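Local coordinates for ectonucleotide pyrophosphatase/phosphodiesterase family member 5 (Mus musculus, PDB 5VEO), which probably hydrolyses phosphate ester bonds of nucleotide-type substrates as a zinc-dependent ectoenzyme, captured here as an inactive variant with AMP bound, at residues E13-L17 with N216-I220; A71-V77 with H292-R298; A119-W125 with I166-Y172. The protein carries 1 engineered substitution. All coordinates share one frame; numbering follows the deposited sequence.

Contact 1 of 3, residues E13-L17 with N216-I220; sequences EQKVL and NVNLI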
# COMPACT_ATOMS: atom_id res chain seq x y z
N GLU A 13 -16.44 20.45 12.04
CA GLU A 13 -15.11 19.95 11.71
C GLU A 13 -15.12 18.43 11.48
O GLU A 13 -15.13 17.68 12.45
CB GLU A 13 -14.11 20.26 12.82
CG GLU A 13 -12.70 20.04 12.35
CD GLU A 13 -11.77 19.57 13.44
OE1 GLU A 13 -12.13 18.64 14.19
OE2 GLU A 13 -10.66 20.13 13.54
N GLN A 14 -15.07 17.98 10.22
CA GLN A 14 -15.10 16.54 9.98
C GLN A 14 -13.80 15.90 10.47
O GLN A 14 -12.73 16.51 10.48
CB GLN A 14 -15.31 16.19 8.50
CG GLN A 14 -16.67 16.54 7.80
CD GLN A 14 -17.89 15.73 8.25
OE1 GLN A 14 -17.78 14.57 8.64
NE2 GLN A 14 -19.07 16.34 8.17
N LYS A 15 -13.92 14.64 10.86
CA LYS A 15 -12.79 13.84 11.30
C LYS A 15 -12.75 12.60 10.44
O LYS A 15 -13.79 12.14 9.96
CB LYS A 15 -12.96 13.43 12.71
CG LYS A 15 -13.02 14.64 13.64
CD LYS A 15 -12.92 14.20 15.06
CE LYS A 15 -14.12 13.38 15.49
NZ LYS A 15 -15.11 14.18 16.27
N VAL A 16 -11.55 12.05 10.29
CA VAL A 16 -11.36 10.87 9.44
C VAL A 16 -10.37 9.92 10.11
O VAL A 16 -9.32 10.35 10.60
CB VAL A 16 -10.83 11.26 8.04
CG1 VAL A 16 -10.63 9.98 7.19
CG2 VAL A 16 -11.76 12.22 7.32
N LEU A 17 -10.71 8.63 10.11
CA LEU A 17 -9.81 7.56 10.51
C LEU A 17 -9.64 6.64 9.31
O LEU A 17 -10.63 6.07 8.85
CB LEU A 17 -10.38 6.77 11.69
CG LEU A 17 -9.63 5.52 12.10
CD1 LEU A 17 -8.13 5.80 12.35
CD2 LEU A 17 -10.26 4.88 13.30
N ASN A 216 -19.41 10.46 14.52
CA ASN A 216 -18.79 11.71 14.11
C ASN A 216 -17.37 11.55 13.58
O ASN A 216 -16.67 12.56 13.41
CB ASN A 216 -18.76 12.75 15.24
CG ASN A 216 -18.37 12.17 16.56
OD1 ASN A 216 -17.22 12.25 16.98
ND2 ASN A 216 -19.34 11.56 17.23
N VAL A 217 -16.91 10.32 13.36
CA VAL A 217 -15.66 10.06 12.67
C VAL A 217 -16.02 9.37 11.37
O VAL A 217 -16.85 8.46 11.39
CB VAL A 217 -14.72 9.18 13.50
CG1 VAL A 217 -13.53 8.69 12.64
CG2 VAL A 217 -14.25 9.92 14.74
N ASN A 218 -15.44 9.81 10.27
CA ASN A 218 -15.56 9.10 9.00
C ASN A 218 -14.50 8.01 8.98
O ASN A 218 -13.30 8.32 8.90
CB ASN A 218 -15.40 10.07 7.83
CG ASN A 218 -16.53 11.09 7.78
OD1 ASN A 218 -17.65 10.75 7.43
ND2 ASN A 218 -16.24 12.32 8.19
N LEU A 219 -14.94 6.76 9.10
CA LEU A 219 -14.06 5.59 9.12
C LEU A 219 -13.90 5.06 7.70
O LEU A 219 -14.89 4.71 7.06
CB LEU A 219 -14.63 4.51 10.03
CG LEU A 219 -13.96 3.15 10.03
CD1 LEU A 219 -12.51 3.27 10.51
CD2 LEU A 219 -14.72 2.18 10.88
N ILE A 220 -12.67 5.00 7.22
CA ILE A 220 -12.38 4.50 5.88
C ILE A 220 -11.51 3.27 6.08
O ILE A 220 -10.45 3.36 6.71
CB ILE A 220 -11.67 5.56 5.02
CG1 ILE A 220 -12.60 6.79 4.84
CG2 ILE A 220 -11.20 4.96 3.68
CD1 ILE A 220 -11.95 7.96 4.20
O HOH W 1 -16.74 13.87 11.19
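Lys15, Leu17 and Asn218 bury the most surface here, and each meets the opposite segment differently. The Lys15 chain runs alongside Asn216, and its bend at chi3 (-66°) helps carry the ammonium round to Asn216 OD1, with NZ to OD1 at 2.9 Å; on the way, CE presses on Val217 CG2 at 3.5 Å. Asn218 works as a polar clasp. Its ND2 donates to Gln14 OE1 (2.8 Å), which lies in the plane of the Asn218 amide, and also to Lys15 O (3.0 Å). Asn218 N reaches that same Lys15 O from the opposite face of the carbonyl, so one oxygen is held twice, while Asn218 OD1 accepts from Ala344 N. A water joins Gln14 OE1, Lys15 N and Asn216 O. Leu17 then enters regular pairing: its N meets Asn218 O at 2.9 Å, its O takes Ile220 N at 2.8 Å, and its CD2 runs beside Leu219 CD1. Helix 149-160 covers Leu17, whereas helix 359-366 covers Val16 and Ile220. Two parallel strands, stitched by backbone bonds and sandwiched between helices, form the centre of the alpha/beta fold of the alkaline phosphatase clan.

Contact 2 of 3, residues A71-V77 with H292-R298; sequences AENHGIV and HYKHNDR. With NAG (2-acetamido-2-deoxy-beta-D-glucopyranose), chain H.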
# COMPACT_ATOMS: atom_id res chain seq x y z
N ALA A 71 3.67 6.58 -8.16
CA ALA A 71 4.97 6.32 -7.54
C ALA A 71 6.12 7.08 -8.21
O ALA A 71 7.06 7.48 -7.52
CB ALA A 71 5.27 4.82 -7.53
N GLU A 72 6.07 7.28 -9.53
CA GLU A 72 7.16 8.02 -10.15
C GLU A 72 7.23 9.45 -9.64
O GLU A 72 8.31 10.06 -9.70
CB GLU A 72 7.05 7.99 -11.68
CG GLU A 72 5.91 8.83 -12.25
CD GLU A 72 5.72 8.66 -13.75
OE1 GLU A 72 4.77 9.26 -14.30
OE2 GLU A 72 6.50 7.93 -14.39
N ASN A 73 6.12 9.99 -9.14
CA ASN A 73 6.06 11.34 -8.59
C ASN A 73 6.37 11.39 -7.10
O ASN A 73 7.11 12.28 -6.67
CB ASN A 73 4.69 11.95 -8.86
CG ASN A 73 4.34 11.94 -10.33
OD1 ASN A 73 3.42 11.26 -10.75
ND2 ASN A 73 5.11 12.66 -11.11
N HIS A 74 5.83 10.49 -6.28
CA HIS A 74 6.14 10.64 -4.86
C HIS A 74 7.46 9.98 -4.46
O HIS A 74 7.96 10.27 -3.37
CB HIS A 74 4.99 10.16 -3.97
CG HIS A 74 4.64 8.71 -4.07
ND1 HIS A 74 5.56 7.69 -3.94
CD2 HIS A 74 3.43 8.11 -4.21
CE1 HIS A 74 4.93 6.53 -4.01
NE2 HIS A 74 3.64 6.76 -4.18
N GLY A 75 8.05 9.15 -5.32
CA GLY A 75 9.41 8.68 -5.16
C GLY A 75 9.59 7.42 -4.33
O GLY A 75 10.71 6.90 -4.26
N ILE A 76 8.53 6.91 -3.71
CA ILE A 76 8.61 5.63 -2.98
C ILE A 76 8.17 4.58 -3.99
O ILE A 76 7.00 4.17 -4.07
CB ILE A 76 7.75 5.63 -1.71
CG1 ILE A 76 8.20 6.73 -0.73
CG2 ILE A 76 7.81 4.27 -1.03
CD1 ILE A 76 9.56 6.51 -0.10
N VAL A 77 9.12 4.16 -4.83
CA VAL A 77 8.78 3.32 -5.98
C VAL A 77 8.76 1.83 -5.65
O VAL A 77 8.22 1.05 -6.43
CB VAL A 77 9.72 3.57 -7.18
CG1 VAL A 77 9.76 5.05 -7.54
CG2 VAL A 77 11.13 3.07 -6.94
N HIS A 292 2.81 4.58 -14.77
CA HIS A 292 3.28 5.85 -14.18
C HIS A 292 4.43 5.57 -13.23
O HIS A 292 4.43 5.94 -12.05
CB HIS A 292 2.14 6.57 -13.50
CG HIS A 292 0.97 6.77 -14.40
ND1 HIS A 292 1.05 7.51 -15.56
CD2 HIS A 292 -0.29 6.26 -14.37
CE1 HIS A 292 -0.11 7.47 -16.19
NE2 HIS A 292 -0.94 6.73 -15.49
N TYR A 293 5.41 4.85 -13.76
CA TYR A 293 6.45 4.31 -12.93
C TYR A 293 7.84 4.80 -13.33
O TYR A 293 8.66 5.00 -12.44
CB TYR A 293 6.36 2.77 -12.94
CG TYR A 293 7.11 2.11 -11.82
CD1 TYR A 293 8.24 1.35 -12.08
CD2 TYR A 293 6.70 2.27 -10.51
CE1 TYR A 293 8.93 0.75 -11.05
CE2 TYR A 293 7.39 1.67 -9.47
CZ TYR A 293 8.52 0.94 -9.75
OH TYR A 293 9.22 0.32 -8.75
N LYS A 294 8.04 5.21 -14.57
CA LYS A 294 9.37 5.30 -15.17
C LYS A 294 10.08 6.64 -14.96
O LYS A 294 11.31 6.67 -15.06
CB LYS A 294 9.26 5.00 -16.67
CG LYS A 294 8.84 6.15 -17.53
CD LYS A 294 9.00 5.78 -19.01
CE LYS A 294 7.71 5.29 -19.52
NZ LYS A 294 7.77 4.88 -20.95
N HIS A 295 9.37 7.73 -14.67
CA HIS A 295 10.00 9.05 -14.64
C HIS A 295 10.56 9.37 -13.26
O HIS A 295 10.15 10.31 -12.59
CB HIS A 295 9.00 10.12 -15.08
CG HIS A 295 8.52 9.95 -16.49
ND1 HIS A 295 9.36 10.02 -17.58
CD2 HIS A 295 7.28 9.69 -16.98
CE1 HIS A 295 8.66 9.83 -18.68
NE2 HIS A 295 7.40 9.63 -18.35
N ASN A 296 11.53 8.56 -12.85
CA ASN A 296 12.15 8.72 -11.55
C ASN A 296 13.49 8.00 -11.56
O ASN A 296 13.59 6.89 -12.07
CB ASN A 296 11.27 8.16 -10.43
CG ASN A 296 11.69 8.63 -9.06
OD1 ASN A 296 12.71 8.18 -8.52
ND2 ASN A 296 10.92 9.54 -8.49
N ASP A 297 14.53 8.65 -11.01
CA ASP A 297 15.86 8.05 -11.04
C ASP A 297 15.98 6.82 -10.13
O ASP A 297 16.99 6.11 -10.20
CB ASP A 297 16.91 9.10 -10.66
CG ASP A 297 16.98 10.26 -11.65
OD1 ASP A 297 16.66 10.06 -12.85
OD2 ASP A 297 17.38 11.37 -11.23
N ARG A 298 14.97 6.54 -9.30
CA ARG A 298 14.95 5.30 -8.53
C ARG A 298 14.36 4.12 -9.30
O ARG A 298 14.33 3.00 -8.77
CB ARG A 298 14.17 5.50 -7.23
CG ARG A 298 14.85 6.50 -6.33
CD ARG A 298 13.91 7.05 -5.31
NE ARG A 298 14.59 8.11 -4.57
CZ ARG A 298 14.02 8.90 -3.67
NH1 ARG A 298 12.73 8.76 -3.38
NH2 ARG A 298 14.75 9.84 -3.09
C1 NAG H . 0.67 13.43 -11.48
C2 NAG H . 0.93 13.68 -12.95
C3 NAG H . 2.26 14.41 -13.12
C4 NAG H . 2.32 15.64 -12.23
C5 NAG H . 1.92 15.32 -10.80
C6 NAG H . 1.77 16.56 -9.94
C7 NAG H . 0.04 12.16 -14.66
C8 NAG H . 0.24 10.86 -15.38
N2 NAG H . 0.94 12.44 -13.71
O3 NAG H . 2.40 14.77 -14.48
O4 NAG H . 3.65 16.15 -12.24
O5 NAG H . 0.65 14.66 -10.79
O6 NAG H . 1.00 17.55 -10.60
O7 NAG H . -0.88 12.92 -14.92
O HOH W 2 3.37 8.83 -16.46
O HOH W 3 10.28 10.88 -2.13
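Glu72 buries more surface than any other residue here, lying along the loop 292-298 with its chain extended beyond CG. The tight part lies around the end of helix 71-74 and the turn after it. Asn296 ND2 donates to Glu72 O at 2.9 Å from above the carbonyl plane, and it also serves Glu105; Asn296 OD1 meanwhile closes an Asx turn by accepting from Arg298 N. Arg298 lays NH1 against Gly75 O at 2.9 Å, with that oxygen in the guanidinium plane, while its NE forms a salt bridge with Asp83. Val77 O receives the hydroxyl of Tyr293 at 2.6 Å, and Val77 CB packs on Tyr293 CE2 at 3.8 Å. The other side, toward His292 and His295, is looser and nearer solvent. There Glu72 OE2 accepts from His295 N (2.9 Å) on its anti side, tilted from the carboxylate plane, and a water links Glu72 OE1 to His292 ND1. The acetyl methyl C8 of a glycan sugar comes within 3.5 Å of His292 ND1. Loop 292-298, lacking helix or strand, is thus fixed mainly by backbone carbonyls and one carboxylate, whose negative charge may raise somewhat the tendency of His292 and His295 to take up a proton.

Contact 3 of 3, residues A119-W125 with I166-Y172; sequences ASGAAMW and INLGFLY. With AMP (adenosine monophosphate), chain Q.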
# COMPACT_ATOMS: atom_id res chain seq x y z
N ALA A 119 -4.31 18.48 14.15
CA ALA A 119 -3.41 17.46 14.68
C ALA A 119 -3.72 16.14 14.01
O ALA A 119 -4.88 15.82 13.80
CB ALA A 119 -3.57 17.30 16.20
N SER A 120 -2.68 15.37 13.68
CA SER A 120 -2.82 14.05 13.08
C SER A 120 -2.24 13.01 14.02
O SER A 120 -1.33 13.30 14.80
CB SER A 120 -2.07 13.94 11.75
OG SER A 120 -2.24 15.07 10.91
N GLY A 121 -2.73 11.77 13.90
CA GLY A 121 -2.21 10.67 14.68
C GLY A 121 -2.02 9.43 13.83
O GLY A 121 -2.82 9.18 12.93
N ALA A 122 -0.97 8.67 14.10
CA ALA A 122 -0.65 7.49 13.31
C ALA A 122 -0.19 6.36 14.21
O ALA A 122 0.70 6.55 15.05
CB ALA A 122 0.42 7.79 12.27
N ALA A 123 -0.81 5.20 14.03
CA ALA A 123 -0.52 4.00 14.79
C ALA A 123 -0.03 2.93 13.80
O ALA A 123 -0.81 2.14 13.27
CB ALA A 123 -1.73 3.56 15.55
N MET A 124 1.27 2.99 13.51
CA MET A 124 2.07 2.03 12.73
C MET A 124 1.89 2.18 11.22
O MET A 124 2.36 1.31 10.46
CB MET A 124 1.78 0.58 13.14
CG MET A 124 1.90 0.36 14.65
SD MET A 124 3.46 0.97 15.30
CE MET A 124 3.40 0.30 16.97
N TRP A 125 1.31 3.28 10.76
CA TRP A 125 1.16 3.52 9.33
C TRP A 125 2.52 3.70 8.66
O TRP A 125 3.35 4.47 9.15
CB TRP A 125 0.30 4.77 9.12
CG TRP A 125 -0.02 5.05 7.69
CD1 TRP A 125 0.73 5.74 6.78
CD2 TRP A 125 -1.21 4.65 7.01
NE1 TRP A 125 0.08 5.78 5.57
CE2 TRP A 125 -1.12 5.13 5.69
CE3 TRP A 125 -2.34 3.94 7.39
CZ2 TRP A 125 -2.13 4.91 4.74
CZ3 TRP A 125 -3.34 3.73 6.46
CH2 TRP A 125 -3.22 4.21 5.16
N ILE A 166 -6.91 14.87 17.67
CA ILE A 166 -6.67 14.77 16.23
C ILE A 166 -7.99 14.82 15.48
O ILE A 166 -9.05 14.42 15.98
CB ILE A 166 -5.89 13.48 15.88
CG1 ILE A 166 -6.71 12.21 16.20
CG2 ILE A 166 -4.54 13.47 16.58
CD1 ILE A 166 -6.09 10.89 15.66
N ASN A 167 -7.91 15.34 14.27
CA ASN A 167 -9.00 15.20 13.32
C ASN A 167 -8.74 14.11 12.30
O ASN A 167 -9.66 13.78 11.55
CB ASN A 167 -9.26 16.50 12.55
CG ASN A 167 -8.09 16.92 11.70
OD1 ASN A 167 -6.97 16.50 11.92
ND2 ASN A 167 -8.33 17.78 10.72
N LEU A 168 -7.51 13.60 12.23
CA LEU A 168 -7.09 12.69 11.17
C LEU A 168 -6.22 11.61 11.79
O LEU A 168 -5.17 11.92 12.37
CB LEU A 168 -6.32 13.44 10.08
CG LEU A 168 -5.62 12.58 9.04
CD1 LEU A 168 -6.67 11.79 8.27
CD2 LEU A 168 -4.81 13.46 8.13
N GLY A 169 -6.68 10.37 11.70
CA GLY A 169 -5.94 9.24 12.24
C GLY A 169 -5.66 8.19 11.17
O GLY A 169 -6.42 8.03 10.21
N PHE A 170 -4.54 7.48 11.36
CA PHE A 170 -4.11 6.39 10.49
C PHE A 170 -3.80 5.18 11.35
O PHE A 170 -3.02 5.28 12.30
CB PHE A 170 -2.86 6.76 9.68
CG PHE A 170 -3.11 7.84 8.69
CD1 PHE A 170 -3.60 7.53 7.43
CD2 PHE A 170 -2.88 9.17 9.02
CE1 PHE A 170 -3.86 8.52 6.50
CE2 PHE A 170 -3.13 10.17 8.09
CZ PHE A 170 -3.63 9.85 6.83
N LEU A 171 -4.40 4.04 11.01
CA LEU A 171 -4.24 2.80 11.75
C LEU A 171 -3.86 1.70 10.78
O LEU A 171 -4.50 1.56 9.73
CB LEU A 171 -5.54 2.44 12.48
CG LEU A 171 -5.68 1.10 13.16
CD1 LEU A 171 -4.66 0.96 14.28
CD2 LEU A 171 -7.10 0.87 13.69
N TYR A 172 -2.82 0.95 11.11
CA TYR A 172 -2.26 -0.06 10.22
C TYR A 172 -2.16 -1.39 10.97
O TYR A 172 -1.79 -1.43 12.15
CB TYR A 172 -0.89 0.40 9.73
CG TYR A 172 -0.10 -0.62 8.94
CD1 TYR A 172 -0.41 -0.88 7.61
CD2 TYR A 172 0.92 -1.32 9.53
CE1 TYR A 172 0.31 -1.81 6.88
CE2 TYR A 172 1.64 -2.25 8.82
CZ TYR A 172 1.33 -2.51 7.50
OH TYR A 172 2.06 -3.44 6.82
P AMP Q . 4.22 -5.64 1.81
O1P AMP Q . 4.76 -4.92 0.61
O2P AMP Q . 4.51 -7.15 1.74
O3P AMP Q . 2.74 -5.38 2.04
O5' AMP Q . 4.97 -5.10 3.12
C5' AMP Q . 4.31 -5.21 4.39
C4' AMP Q . 5.25 -5.48 5.53
O4' AMP Q . 5.94 -4.28 5.84
C3' AMP Q . 4.53 -5.88 6.82
O3' AMP Q . 4.71 -7.26 7.08
C2' AMP Q . 5.19 -5.04 7.92
O2' AMP Q . 5.65 -5.77 9.03
C1' AMP Q . 6.33 -4.35 7.19
N9 AMP Q . 6.57 -3.01 7.67
C8 AMP Q . 5.74 -1.95 7.61
N7 AMP Q . 6.35 -0.86 8.14
C5 AMP Q . 7.59 -1.27 8.54
C6 AMP Q . 8.77 -0.64 9.17
N6 AMP Q . 8.74 0.66 9.50
N1 AMP Q . 9.85 -1.41 9.41
C2 AMP Q . 9.91 -2.71 9.09
N3 AMP Q . 8.88 -3.36 8.50
C4 AMP Q . 7.72 -2.68 8.23
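With CG opposite the backbone N (chi1 -175°) Trp125 lays its indole beside strand 168-172, and with CG anti to the carbonyl carbon (chi1 -66°) Phe170 turns its ring to meet it. Phe170 CD1 stands 3.6 Å above the middle of the indole, in an edge-to-face pair with the planes at 55°, and Phe170 CB rests on Trp125 CE3 at 3.7 Å. Val66 of helix 58-67 touches both rings. Beneath them strands 120-123 and 168-172 run parallel. Gly121 N donates to Leu168 O and Gly121 O accepts from Phe170 N, both at 2.9 Å, and Ala123 N meets Phe170 O at 2.8 Å. Ile166 lays CG2 over the backbone of Ser120 and Gly121, 3.5 Å from Ser120 C. At the far end Tyr172 CB and ring carbons pack on the Met124 carbonyl, CD2 lying 3.1 Å from Met124 O. The Tyr172 hydroxyl continues into the active site, where it hydrogen-bonds to the zinc ligand Asp22 and sits 3.5 Å from AMP C3'. The apolar Trp125-Phe170 pair thus lies directly beside the point where Tyr172 leaves the strand pair for the site, and there the phenol joins a polar link to a metal ligand with contact to the nucleotide sugar, consistent with a second-shell role in positioning Asp22.

From the N terminus, residues 13-17 lead into strand 16-21, which contact 1 pairs with 216-220. Meanwhile 71-77 starts contact 2, whose partner 292-298 arrives only after contact 1 has closed, so the two cross along the chain. Both segments of contact 3, 119-125 and 166-172, fall within each of those spans. Contacts 1 and 3 meet in one mixed sheet: strand 168-173 flanks strand 16-21, and Val16 N lies 2.9 Å from Asn167 O, probably hydrogen-bonded. Contact 2 stands apart, its nearest atoms about 17 Å from those of contact 1 and about 10 Å from those of contact 3, fastening the loop before strand 302-306 to helix 71-74.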